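Phosphoribulokinase 1 (Rhodobacter sphaeroides, PDB 1A7J) catalyses the ATP-dependent phosphorylation of D-ribulose 5-phosphate to D-ribulose 1,5-bisphosphate, a step of the Calvin cycle. Local coordinates at residues Gln27-Glu32 against Ser125-Tyr130; Val231-Arg236 against Gln273-Pro278. All blocks are in the same frame, centred on the assembly; numbering follows the deposited sequence.

Contact 1: residues Gln27-Glu32 against Ser125-Tyr130; sequences QIFRRE and SHLLFY
F29 reaches from the helical segment 27-32 to two side chains of 125-130, L127 and F129, and alone carries the helix side of this apolar contact. The far end of its ring does the touching. Its CZ lies 3.7 Å from CD1 of L127, and CE1 of F29 is 4.0 Å from the same methyl, so one branch of the leucine packs obliquely against that corner of the ring. Toward F129 the phenylalanine presents its edge to the other ring's face in a T-shaped pair, with centroids 6.0 Å apart and planes at 78°; the closest carbons, CZ of F29 and CD1 of F129, are separated by 4.3 Å.

In F29, CG lies anti to the carbonyl carbon (chi1 -55°), which projects the ring off the helix toward the strand. L127 has CG between its backbone N and carbonyl carbon (chi1 51°), and from there CD1 meets the ring. L127 and F129, two residues apart on the strand, both direct their CB toward the helix, whereas L128 between them turns away.

V34 and A36 also touch F29, and the ring of F25, one helical turn earlier, meets that of F129. Helix 21-32, which follows the predicted ATP-binding loop of this P-loop kinase, thus packs on strand 127-132 of the central sheet. That strand is flanked by the parallel strands 36-40 and 7-11; L128 packs against helix 77-90, while I280 of helix 268-284 touches F29.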
ATOM      1  N   GLN A  27      11.673  -1.353 -11.680  1.00 46.29           N
ATOM      2  CA  GLN A  27      11.930  -2.066 -12.941  1.00 42.11           C
ATOM      3  C   GLN A  27      11.275  -1.381 -14.141  1.00 38.18           C
ATOM      4  O   GLN A  27      11.760  -1.479 -15.262  1.00 39.82           O
ATOM      5  CB  GLN A  27      11.413  -3.513 -12.854  1.00 47.15           C
ATOM      6  CG  GLN A  27      12.407  -4.536 -12.305  1.00 62.48           C
ATOM      7  CD  GLN A  27      11.773  -5.908 -12.030  1.00 72.23           C
ATOM      8  OE1 GLN A  27      11.700  -6.769 -12.910  1.00 78.35           O
ATOM      9  NE2 GLN A  27      11.367  -6.129 -10.790  1.00 73.66           N
ATOM     10  N   ILE A  28      10.151  -0.717 -13.911  1.00 35.74           N
ATOM     11  CA  ILE A  28       9.429  -0.080 -14.994  1.00 31.62           C
ATOM     12  C   ILE A  28       9.899   1.358 -15.219  1.00 34.73           C
ATOM     13  O   ILE A  28      10.127   1.757 -16.356  1.00 33.08           O
ATOM     14  CB  ILE A  28       7.912  -0.126 -14.730  1.00 27.96           C
ATOM     15  CG1 ILE A  28       7.443  -1.570 -14.681  1.00 23.23           C
ATOM     16  CG2 ILE A  28       7.151   0.559 -15.829  1.00 26.36           C
ATOM     17  CD1 ILE A  28       6.233  -1.709 -13.846  1.00 29.32           C
ATOM     18  N   PHE A  29      10.082   2.126 -14.150  1.00 34.92           N
ATOM     19  CA  PHE A  29      10.613   3.477 -14.272  1.00 31.99           C
ATOM     20  C   PHE A  29      12.027   3.454 -14.849  1.00 36.69           C
ATOM     21  O   PHE A  29      12.486   4.431 -15.422  1.00 40.93           O
ATOM     22  CB  PHE A  29      10.658   4.166 -12.915  1.00 21.03           C
ATOM     23  CG  PHE A  29       9.355   4.184 -12.199  1.00 19.81           C
ATOM     24  CD1 PHE A  29       8.166   4.209 -12.897  1.00 20.24           C
ATOM     25  CD2 PHE A  29       9.326   4.223 -10.811  1.00 19.68           C
ATOM     26  CE1 PHE A  29       6.960   4.280 -12.216  1.00 22.15           C
ATOM     27  CE2 PHE A  29       8.149   4.285 -10.128  1.00 22.21           C
ATOM     28  CZ  PHE A  29       6.953   4.316 -10.830  1.00 20.94           C
ATOM     29  N   ARG A  30      12.750   2.369 -14.611  1.00 42.24           N
ATOM     30  CA  ARG A  30      14.091   2.206 -15.161  1.00 48.49           C
ATOM     31  C   ARG A  30      13.983   1.785 -16.624  1.00 51.82           C
ATOM     32  O   ARG A  30      14.666   2.324 -17.499  1.00 57.19           O
ATOM     33  CB  ARG A  30      14.847   1.147 -14.373  1.00 46.92           C
ATOM     34  CG  ARG A  30      16.213   0.818 -14.934  1.00 62.51           C
ATOM     35  CD  ARG A  30      16.559  -0.632 -14.658  1.00 72.30           C
ATOM     36  NE  ARG A  30      16.709  -1.386 -15.899  1.00 78.96           N
ATOM     37  CZ  ARG A  30      15.879  -2.343 -16.301  1.00 84.45           C
ATOM     38  NH1 ARG A  30      14.902  -2.752 -15.499  1.00 81.52           N
ATOM     39  NH2 ARG A  30      16.043  -2.908 -17.495  1.00 89.66           N
ATOM     40  N   ARG A  31      13.056   0.866 -16.877  1.00 54.03           N
ATOM     41  CA  ARG A  31      12.750   0.376 -18.211  1.00 51.36           C
ATOM     42  C   ARG A  31      12.260   1.502 -19.105  1.00 48.33           C
ATOM     43  O   ARG A  31      12.419   1.431 -20.312  1.00 48.99           O
ATOM     44  CB  ARG A  31      11.669  -0.696 -18.110  1.00 59.39           C
ATOM     45  CG  ARG A  31      11.659  -1.711 -19.227  1.00 65.18           C
ATOM     46  CD  ARG A  31      11.394  -3.097 -18.666  1.00 76.06           C
ATOM     47  NE  ARG A  31      12.527  -3.582 -17.879  1.00 90.73           N
ATOM     48  CZ  ARG A  31      12.602  -4.794 -17.338  1.00 97.05           C
ATOM     49  NH1 ARG A  31      11.531  -5.578 -17.316  1.00  0.00           N
ATOM     50  NH2 ARG A  31      13.721  -5.190 -16.741  1.00  0.00           N
ATOM     51  N   GLU A  32      11.615   2.514 -18.527  1.00 44.92           N
ATOM     52  CA  GLU A  32      10.978   3.549 -19.332  1.00 42.92           C
ATOM     53  C   GLU A  32      11.584   4.946 -19.175  1.00 40.03           C
ATOM     54  O   GLU A  32      11.116   5.893 -19.799  1.00 43.97           O
ATOM     55  CB  GLU A  32       9.468   3.600 -19.046  1.00 48.22           C
ATOM     56  CG  GLU A  32       8.768   2.235 -18.896  1.00 57.37           C
ATOM     57  CD  GLU A  32       8.680   1.407 -20.189  1.00 60.98           C
ATOM     58  OE1 GLU A  32       8.150   1.908 -21.204  1.00 59.51           O
ATOM     59  OE2 GLU A  32       9.055   0.211 -20.162  1.00 59.25           O
ATOM     60  N   SER A 125      11.386  15.566 -11.598  1.00 53.11           N
ATOM     61  CA  SER A 125      10.652  14.308 -11.480  1.00 43.57           C
ATOM     62  C   SER A 125       9.485  14.182 -12.463  1.00 39.89           C
ATOM     63  O   SER A 125       8.770  15.144 -12.731  1.00 40.78           O
ATOM     64  CB  SER A 125      10.142  14.135 -10.046  1.00 42.17           C
ATOM     65  OG  SER A 125      11.191  14.340  -9.118  1.00 37.56           O
ATOM     66  N   HIS A 126       9.343  12.989 -13.031  1.00 38.64           N
ATOM     67  CA  HIS A 126       8.276  12.669 -13.973  1.00 36.63           C
ATOM     68  C   HIS A 126       6.988  12.312 -13.221  1.00 30.55           C
ATOM     69  O   HIS A 126       5.889  12.499 -13.739  1.00 31.13           O
ATOM     70  CB  HIS A 126       8.708  11.470 -14.864  1.00 49.17           C
ATOM     71  CG  HIS A 126       9.473  11.851 -16.121  1.00 55.17           C
ATOM     72  ND1 HIS A 126      10.858  11.753 -16.213  1.00 59.37           N
ATOM     73  CD2 HIS A 126       9.059  12.432 -17.287  1.00 55.16           C
ATOM     74  CE1 HIS A 126      11.263  12.287 -17.366  1.00 61.66           C
ATOM     75  NE2 HIS A 126      10.192  12.707 -18.038  1.00 56.69           N
ATOM     76  N   LEU A 127       7.141  11.663 -12.069  1.00 26.18           N
ATOM     77  CA  LEU A 127       6.012  11.332 -11.207  1.00 26.52           C
ATOM     78  C   LEU A 127       6.434  11.106  -9.775  1.00 28.19           C
ATOM     79  O   LEU A 127       7.620  10.938  -9.482  1.00 23.32           O
ATOM     80  CB  LEU A 127       5.292  10.093 -11.709  1.00 26.28           C
ATOM     81  CG  LEU A 127       6.162   8.879 -11.987  1.00 32.30           C
ATOM     82  CD1 LEU A 127       6.181   7.938 -10.796  1.00 34.49           C
ATOM     83  CD2 LEU A 127       5.609   8.180 -13.208  1.00 33.41           C
ATOM     84  N   LEU A 128       5.473  11.228  -8.868  1.00 30.77           N
ATOM     85  CA  LEU A 128       5.671  10.805  -7.487  1.00 35.58           C
ATOM     86  C   LEU A 128       5.089   9.407  -7.364  1.00 35.33           C
ATOM     87  O   LEU A 128       4.224   9.030  -8.146  1.00 36.06           O
ATOM     88  CB  LEU A 128       4.964  11.776  -6.515  1.00 38.56           C
ATOM     89  CG  LEU A 128       4.599  11.423  -5.057  1.00 35.98           C
ATOM     90  CD1 LEU A 128       5.832  11.097  -4.224  1.00 37.95           C
ATOM     91  CD2 LEU A 128       3.865  12.587  -4.435  1.00 31.49           C
ATOM     92  N   PHE A 129       5.672   8.614  -6.472  1.00 33.27           N
ATOM     93  CA  PHE A 129       5.205   7.266  -6.196  1.00 25.96           C
ATOM     94  C   PHE A 129       4.995   7.116  -4.706  1.00 26.10           C
ATOM     95  O   PHE A 129       5.905   7.361  -3.932  1.00 33.73           O
ATOM     96  CB  PHE A 129       6.246   6.254  -6.641  1.00 28.23           C
ATOM     97  CG  PHE A 129       5.864   4.829  -6.369  1.00 27.88           C
ATOM     98  CD1 PHE A 129       4.804   4.244  -7.059  1.00 31.30           C
ATOM     99  CD2 PHE A 129       6.602   4.055  -5.476  1.00 25.01           C
ATOM    100  CE1 PHE A 129       4.480   2.903  -6.873  1.00 34.18           C
ATOM    101  CE2 PHE A 129       6.291   2.718  -5.281  1.00 26.08           C
ATOM    102  CZ  PHE A 129       5.228   2.136  -5.980  1.00 22.00           C
ATOM    103  N   TYR A 130       3.826   6.632  -4.312  1.00 17.63           N
ATOM    104  CA  TYR A 130       3.532   6.383  -2.906  1.00 15.34           C
ATOM    105  C   TYR A 130       3.223   4.887  -2.709  1.00 19.80           C
ATOM    106  O   TYR A 130       2.539   4.284  -3.533  1.00 20.52           O
ATOM    107  CB  TYR A 130       2.325   7.229  -2.495  1.00 12.49           C
ATOM    108  CG  TYR A 130       1.794   6.926  -1.127  1.00 15.28           C
ATOM    109  CD1 TYR A 130       0.870   5.905  -0.927  1.00 18.45           C
ATOM    110  CD2 TYR A 130       2.235   7.638  -0.018  1.00 23.65           C
ATOM    111  CE1 TYR A 130       0.408   5.590   0.334  1.00 16.06           C
ATOM    112  CE2 TYR A 130       1.776   7.333   1.269  1.00 21.00           C
ATOM    113  CZ  TYR A 130       0.863   6.309   1.427  1.00 22.53           C
ATOM    114  OH  TYR A 130       0.368   6.018   2.678  1.00 32.14           O
TER

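Contact 2: residues Val231-Arg236 against Gln273-Pro278; sequences VVIRFR and QLILTP
I233 and I275 mark the closest backbone approach between strand segment 231-236 and helical segment 273-278, with their CA atoms 9.8 Å apart. The gap is bridged by side chains alone. I233 and F235, alternate residues of the strand, direct their CB atoms toward the helix, and I275 answers from the other side. Within the helix, the carbonyl O of Q273 accepts two bonds from T277: one from its backbone N at 3.0 Å, the other from its OG1 at 2.7 Å. The hydroxyl approaches from above the carbonyl plane, 39° out of it. The helix is kinked at P278, whose N makes no bond to the preceding turn.

The two isoleucines meet tip to tip, CD1 of I233 standing 4.1 Å from CD1 of I275. F235 comes from the opposite direction to I275 and offers the end of its ring: its CZ is 3.9 Å from CG2 of I275, and CD1 of I275 is equally 3.9 Å from that CZ. Both branches of I275 are therefore engaged. With CG1 anti to the carbonyl carbon (chi1 -73°), CG2 anti to the backbone N and CD1 extended beyond CG1 (chi2 169°), the two methyls can meet the same aromatic corner together. Cutting the I275 side chain back to an alanine removes CG1, CG2 and CD1, and is likely to leave F235 CZ and I233 CD1 without their packing partner on the helix and a gap between strand and helix.

L246 of helix 243-249 also touches I275, while I204 of the adjacent strand 204-210 packs on I233 and F235. All three residues in contact are buried and meet through carbon alone, which implies that helix and strand are held here by van der Waals packing and exclusion of water. No polar group takes part across this interface; the strand's backbone bonds run to its neighbours in the sheet, and the Q273-T277 bonds stay within the helix.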
ATOM      1  N   VAL A 231      -3.657 -14.439  -7.350  1.00  7.68           N
ATOM      2  CA  VAL A 231      -3.940 -13.019  -7.291  1.00  5.52           C
ATOM      3  C   VAL A 231      -5.050 -12.709  -8.265  1.00  7.21           C
ATOM      4  O   VAL A 231      -5.025 -13.156  -9.407  1.00 11.51           O
ATOM      5  CB  VAL A 231      -2.701 -12.177  -7.657  1.00  3.70           C
ATOM      6  CG1 VAL A 231      -3.005 -10.723  -7.494  1.00  2.43           C
ATOM      7  CG2 VAL A 231      -1.532 -12.543  -6.774  1.00  7.48           C
ATOM      8  N   VAL A 232      -6.098 -12.092  -7.746  1.00 10.28           N
ATOM      9  CA  VAL A 232      -7.196 -11.589  -8.558  1.00 10.81           C
ATOM     10  C   VAL A 232      -6.842 -10.165  -8.942  1.00 12.28           C
ATOM     11  O   VAL A 232      -6.578  -9.346  -8.067  1.00 17.21           O
ATOM     12  CB  VAL A 232      -8.497 -11.533  -7.741  1.00  5.23           C
ATOM     13  CG1 VAL A 232      -9.634 -11.179  -8.606  1.00  2.00           C
ATOM     14  CG2 VAL A 232      -8.739 -12.871  -7.047  1.00  5.57           C
ATOM     15  N   ILE A 233      -6.824  -9.855 -10.233  1.00  9.92           N
ATOM     16  CA  ILE A 233      -6.562  -8.488 -10.650  1.00  3.95           C
ATOM     17  C   ILE A 233      -7.828  -7.950 -11.263  1.00  7.13           C
ATOM     18  O   ILE A 233      -8.239  -8.413 -12.307  1.00  8.56           O
ATOM     19  CB  ILE A 233      -5.440  -8.420 -11.667  1.00  2.00           C
ATOM     20  CG1 ILE A 233      -4.253  -9.231 -11.179  1.00  2.00           C
ATOM     21  CG2 ILE A 233      -4.996  -6.995 -11.836  1.00  9.39           C
ATOM     22  CD1 ILE A 233      -3.334  -9.652 -12.292  1.00  2.62           C
ATOM     23  N   ARG A 234      -8.556  -7.139 -10.506  1.00  8.77           N
ATOM     24  CA  ARG A 234      -9.774  -6.532 -11.008  1.00 10.85           C
ATOM     25  C   ARG A 234      -9.584  -5.083 -11.446  1.00 11.28           C
ATOM     26  O   ARG A 234      -9.099  -4.267 -10.663  1.00  8.12           O
ATOM     27  CB  ARG A 234     -10.863  -6.591  -9.958  1.00  7.62           C
ATOM     28  CG  ARG A 234     -12.222  -6.504 -10.587  1.00 22.05           C
ATOM     29  CD  ARG A 234     -13.286  -6.085  -9.637  1.00 18.65           C
ATOM     30  NE  ARG A 234     -12.987  -4.780  -9.107  1.00 17.99           N
ATOM     31  CZ  ARG A 234     -13.849  -3.788  -9.032  1.00 16.63           C
ATOM     32  NH1 ARG A 234     -15.140  -3.977  -9.283  1.00 23.31           N
ATOM     33  NH2 ARG A 234     -13.407  -2.614  -8.634  1.00 19.58           N
ATOM     34  N   PHE A 235     -10.004  -4.781 -12.680  1.00  9.35           N
ATOM     35  CA  PHE A 235     -10.015  -3.421 -13.212  1.00  7.01           C
ATOM     36  C   PHE A 235     -11.354  -2.726 -12.975  1.00 10.46           C
ATOM     37  O   PHE A 235     -12.376  -3.131 -13.527  1.00 12.18           O
ATOM     38  CB  PHE A 235      -9.722  -3.413 -14.711  1.00  2.00           C
ATOM     39  CG  PHE A 235      -8.403  -4.021 -15.080  1.00 12.20           C
ATOM     40  CD1 PHE A 235      -8.157  -5.376 -14.863  1.00 14.16           C
ATOM     41  CD2 PHE A 235      -7.389  -3.242 -15.619  1.00 17.71           C
ATOM     42  CE1 PHE A 235      -6.923  -5.939 -15.169  1.00  8.48           C
ATOM     43  CE2 PHE A 235      -6.144  -3.803 -15.924  1.00 14.60           C
ATOM     44  CZ  PHE A 235      -5.919  -5.147 -15.691  1.00 10.45           C
ATOM     45  N   ARG A 236     -11.316  -1.597 -12.268  1.00 17.89           N
ATOM     46  CA  ARG A 236     -12.469  -0.688 -12.119  1.00 23.55           C
ATOM     47  C   ARG A 236     -13.198  -0.540 -13.451  1.00 23.29           C
ATOM     48  O   ARG A 236     -14.420  -0.654 -13.514  1.00 31.29           O
ATOM     49  CB  ARG A 236     -11.996   0.706 -11.656  1.00 33.60           C
ATOM     50  CG  ARG A 236     -12.946   1.460 -10.707  1.00 43.95           C
ATOM     51  CD  ARG A 236     -13.021   3.006 -10.959  1.00 60.49           C
ATOM     52  NE  ARG A 236     -11.747   3.753 -10.870  1.00 67.82           N
ATOM     53  CZ  ARG A 236     -11.474   4.705  -9.969  1.00 71.89           C
ATOM     54  NH1 ARG A 236     -12.170   4.786  -8.839  1.00 71.59           N
ATOM     55  NH2 ARG A 236     -10.424   5.509 -10.139  1.00 65.32           N
ATOM     56  N   GLN A 273       4.145  -5.891 -14.543  1.00 16.38           N
ATOM     57  CA  GLN A 273       4.848  -5.333 -15.686  1.00 16.42           C
ATOM     58  C   GLN A 273       3.981  -5.257 -16.911  1.00 17.65           C
ATOM     59  O   GLN A 273       3.758  -4.167 -17.416  1.00 21.70           O
ATOM     60  CB  GLN A 273       6.099  -6.123 -15.999  1.00 25.14           C
ATOM     61  CG  GLN A 273       7.240  -5.711 -15.124  1.00 42.79           C
ATOM     62  CD  GLN A 273       8.464  -6.527 -15.376  1.00 52.19           C
ATOM     63  OE1 GLN A 273       8.884  -6.693 -16.525  1.00 62.11           O
ATOM     64  NE2 GLN A 273       9.042  -7.070 -14.311  1.00 61.54           N
ATOM     65  N   LEU A 274       3.371  -6.370 -17.312  1.00 12.31           N
ATOM     66  CA  LEU A 274       2.564  -6.354 -18.515  1.00  6.96           C
ATOM     67  C   LEU A 274       1.434  -5.370 -18.384  1.00  7.73           C
ATOM     68  O   LEU A 274       0.943  -4.859 -19.380  1.00 18.24           O
ATOM     69  CB  LEU A 274       1.954  -7.706 -18.799  1.00  8.23           C
ATOM     70  CG  LEU A 274       2.875  -8.852 -19.149  1.00  8.50           C
ATOM     71  CD1 LEU A 274       2.004 -10.031 -19.510  1.00  9.46           C
ATOM     72  CD2 LEU A 274       3.770  -8.461 -20.292  1.00  7.33           C
ATOM     73  N   ILE A 275       0.886  -5.235 -17.192  1.00 13.61           N
ATOM     74  CA  ILE A 275      -0.316  -4.433 -17.060  1.00 14.23           C
ATOM     75  C   ILE A 275       0.034  -2.967 -16.901  1.00 14.99           C
ATOM     76  O   ILE A 275      -0.387  -2.161 -17.717  1.00 25.72           O
ATOM     77  CB  ILE A 275      -1.201  -4.944 -15.896  1.00 14.04           C
ATOM     78  CG1 ILE A 275      -1.855  -6.243 -16.330  1.00  4.33           C
ATOM     79  CG2 ILE A 275      -2.268  -3.918 -15.493  1.00  5.47           C
ATOM     80  CD1 ILE A 275      -2.484  -6.924 -15.241  1.00 16.66           C
ATOM     81  N   LEU A 276       1.034  -2.681 -16.078  1.00 11.71           N
ATOM     82  CA  LEU A 276       1.304  -1.328 -15.610  1.00 11.88           C
ATOM     83  C   LEU A 276       2.275  -0.566 -16.493  1.00 19.96           C
ATOM     84  O   LEU A 276       2.450   0.649 -16.358  1.00 23.04           O
ATOM     85  CB  LEU A 276       1.896  -1.377 -14.217  1.00  9.51           C
ATOM     86  CG  LEU A 276       1.078  -1.270 -12.935  1.00 11.81           C
ATOM     87  CD1 LEU A 276      -0.414  -1.359 -13.124  1.00  6.08           C
ATOM     88  CD2 LEU A 276       1.589  -2.364 -12.033  1.00 10.97           C
ATOM     89  N   THR A 277       3.074  -1.297 -17.243  1.00 25.94           N
ATOM     90  CA  THR A 277       4.066  -0.649 -18.067  1.00 24.85           C
ATOM     91  C   THR A 277       3.469   0.438 -18.981  1.00 27.49           C
ATOM     92  O   THR A 277       3.872   1.595 -18.869  1.00 32.15           O
ATOM     93  CB  THR A 277       4.856  -1.690 -18.844  1.00 17.80           C
ATOM     94  OG1 THR A 277       5.737  -2.365 -17.943  1.00 23.12           O
ATOM     95  CG2 THR A 277       5.639  -1.045 -19.959  1.00 25.31           C
ATOM     96  N   PRO A 278       2.358   0.132 -19.717  1.00 25.17           N
ATOM     97  CA  PRO A 278       1.618   1.105 -20.541  1.00 22.56           C
ATOM     98  C   PRO A 278       0.732   2.186 -19.887  1.00 24.02           C
ATOM     99  O   PRO A 278       0.373   3.177 -20.534  1.00 24.16           O
ATOM    100  CB  PRO A 278       0.788   0.215 -21.466  1.00 21.46           C
ATOM    101  CG  PRO A 278       0.642  -1.040 -20.755  1.00 17.27           C
ATOM    102  CD  PRO A 278       1.990  -1.239 -20.104  1.00 23.00           C
TER

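Both contacts are buried, apolar helix-to-strand packing on the same mixed sheet, with centres about 16 Å apart. Contact 1 joins helix 21-32 to the parallel part of the sheet, near the predicted ATP-binding loop, the F129 side chain being about 8 Å from that of S19; contact 2 joins helix 268-284 to the antiparallel part, away from the annotated sites. Both set aliphatic methyls against a ring; contact 1 adds a T-shaped aromatic pair, contact 2 a methyl-to-methyl contact between isoleucines. The two helices also touch each other. There the character turns more polar: Q27, Q273, T277 and E32 are partly exposed, though I28, on which T277 packs, is buried.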